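Local coordinates for putative cytoplasmic protein (Salmonella typhimurium, PDB 2GK3) that is of unknown function but assembles as a hexamer and probably has a fold related to the class I glutamine amidotransferases, at residues Val13-Glu18 and Glu40-Leu45. Residues are numbered along the deposited sequence; the frame is centred on the assembly and turned at random.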
# COMPACT_ATOMS: atom_id res chain seq x y z
N VAL E 13 -21.83 -3.92 29.62
CA VAL E 13 -21.29 -4.71 28.50
C VAL E 13 -20.09 -4.01 27.85
O VAL E 13 -20.14 -2.81 27.58
CB VAL E 13 -22.38 -4.99 27.45
CG1 VAL E 13 -21.80 -5.68 26.18
CG2 VAL E 13 -23.51 -5.81 28.05
N LEU E 14 -19.01 -4.76 27.61
CA LEU E 14 -17.85 -4.29 26.86
C LEU E 14 -18.02 -4.68 25.40
O LEU E 14 -18.10 -5.86 25.08
CB LEU E 14 -16.57 -4.92 27.43
CG LEU E 14 -15.20 -4.23 27.36
CD1 LEU E 14 -14.13 -5.26 27.12
CD2 LEU E 14 -15.08 -3.11 26.32
N PHE E 15 -18.11 -3.71 24.51
CA PHE E 15 -18.27 -4.02 23.09
C PHE E 15 -16.94 -3.76 22.36
O PHE E 15 -16.49 -2.61 22.29
CB PHE E 15 -19.41 -3.18 22.49
CG PHE E 15 -19.80 -3.60 21.07
CD1 PHE E 15 -20.98 -4.29 20.84
CD2 PHE E 15 -18.98 -3.29 19.99
CE1 PHE E 15 -21.33 -4.67 19.55
CE2 PHE E 15 -19.32 -3.68 18.70
CZ PHE E 15 -20.49 -4.36 18.48
N ILE E 16 -16.32 -4.82 21.84
CA ILE E 16 -15.03 -4.70 21.19
C ILE E 16 -15.13 -4.84 19.67
O ILE E 16 -15.74 -5.77 19.13
CB ILE E 16 -14.01 -5.70 21.75
CG1 ILE E 16 -14.04 -5.72 23.28
CG2 ILE E 16 -12.62 -5.37 21.25
CD1 ILE E 16 -13.14 -6.81 23.92
N GLY E 17 -14.53 -3.89 18.96
CA GLY E 17 -14.29 -4.05 17.53
C GLY E 17 -15.03 -3.05 16.71
O GLY E 17 -15.15 -1.91 17.10
N GLU E 18 -15.51 -3.48 15.55
CA GLU E 18 -16.37 -2.65 14.68
C GLU E 18 -15.79 -1.28 14.33
O GLU E 18 -16.51 -0.28 14.23
CB GLU E 18 -17.80 -2.53 15.26
CG GLU E 18 -18.64 -3.78 15.08
CD GLU E 18 -18.98 -4.08 13.62
OE1 GLU E 18 -18.95 -3.15 12.78
OE2 GLU E 18 -19.27 -5.25 13.32
N GLU E 40 -16.46 3.88 12.04
CA GLU E 40 -16.93 2.92 13.01
C GLU E 40 -18.19 2.28 12.46
O GLU E 40 -19.03 2.97 11.89
CB GLU E 40 -17.16 3.60 14.34
CG GLU E 40 -15.85 4.01 14.95
CD GLU E 40 -15.98 4.68 16.29
OE1 GLU E 40 -14.94 4.83 16.95
OE2 GLU E 40 -17.11 5.05 16.69
N GLY E 41 -18.31 0.96 12.63
CA GLY E 41 -19.28 0.17 11.89
C GLY E 41 -20.59 -0.15 12.57
O GLY E 41 -21.54 -0.54 11.89
N ALA E 42 -20.63 -0.00 13.90
CA ALA E 42 -21.80 -0.39 14.71
C ALA E 42 -22.47 0.77 15.48
O ALA E 42 -23.11 0.54 16.51
CB ALA E 42 -21.45 -1.55 15.65
N THR E 43 -22.35 1.99 14.98
CA THR E 43 -22.97 3.16 15.62
C THR E 43 -24.46 2.94 15.90
O THR E 43 -24.94 3.19 17.01
CB THR E 43 -22.68 4.44 14.77
OG1 THR E 43 -21.25 4.58 14.62
CG2 THR E 43 -23.22 5.72 15.44
N TRP E 44 -25.19 2.42 14.90
CA TRP E 44 -26.60 2.06 15.06
C TRP E 44 -26.88 1.10 16.21
O TRP E 44 -27.68 1.40 17.11
CB TRP E 44 -27.15 1.47 13.76
CG TRP E 44 -28.59 1.02 13.82
CD1 TRP E 44 -29.08 -0.23 13.57
CD2 TRP E 44 -29.73 1.84 14.16
NE1 TRP E 44 -30.45 -0.25 13.72
CE2 TRP E 44 -30.88 1.00 14.08
CE3 TRP E 44 -29.90 3.19 14.50
CZ2 TRP E 44 -32.17 1.48 14.33
CZ3 TRP E 44 -31.18 3.66 14.75
CH2 TRP E 44 -32.31 2.81 14.67
N LEU E 45 -26.24 -0.07 16.17
CA LEU E 45 -26.39 -1.06 17.21
C LEU E 45 -26.14 -0.44 18.58
O LEU E 45 -26.95 -0.57 19.49
CB LEU E 45 -25.42 -2.22 16.99
CG LEU E 45 -25.75 -3.62 17.51
CD1 LEU E 45 -24.47 -4.35 17.89
CD2 LEU E 45 -26.74 -3.67 18.66
O HOH W 1 -18.67 1.22 15.92
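Phe15 and Leu45 each hold CG anti to the backbone N (chi1 -171° and -153°), which directs both side chains into the space between strand and helix; there Phe15 CE1 comes within 3.6 Å of Leu45 CD1. This is where, in a glutamine amidotransferase-like fold, an inner strand of the parallel sheet meets the first helix after it. Residues 13-17 run between strands 55-59 and 80-84, and helix 43-51 packs over the sheet; between them the chain makes a long antiparallel hairpin, and Gly41 returns beside Glu18. Phe15 CZ also lies 4.1 Å from Ala42 CB, with both methyls coming at the ring obliquely. Val82 and Tyr58 border the ring from the flanking strands, while Tyr242 and Trp246 of helix 242-253 pack on Leu45.

Glu18 turns off the strand end. Its chain bends at chi2, and the aliphatic part covers the methyl of Ala42: Glu18 CG lies 3.6 Å from Ala42 CB. The carboxylate goes two ways: Glu18 OE1 rests on Gly41, 3.5 Å from Gly41 CA, where a beta carbon would collide with it, and OE2 is hydrogen-bonded to Ser84 OG. Asp226 OD1 lies close to OE2 as well, a like-charge neighbour.

The base of the hairpin is closed by backbone. Gly41 N gives a short, nearly straight bond (171° at the hydrogen) to Glu18 O, 2.7 Å away, arriving from above the carbonyl plane. Glu40 CA adds a weaker C-H contact to that oxygen. A water donates to Glu18 O and accepts from Ala42 N, the N-cap residue of helix 43-51, at 3.1 Å from each atom.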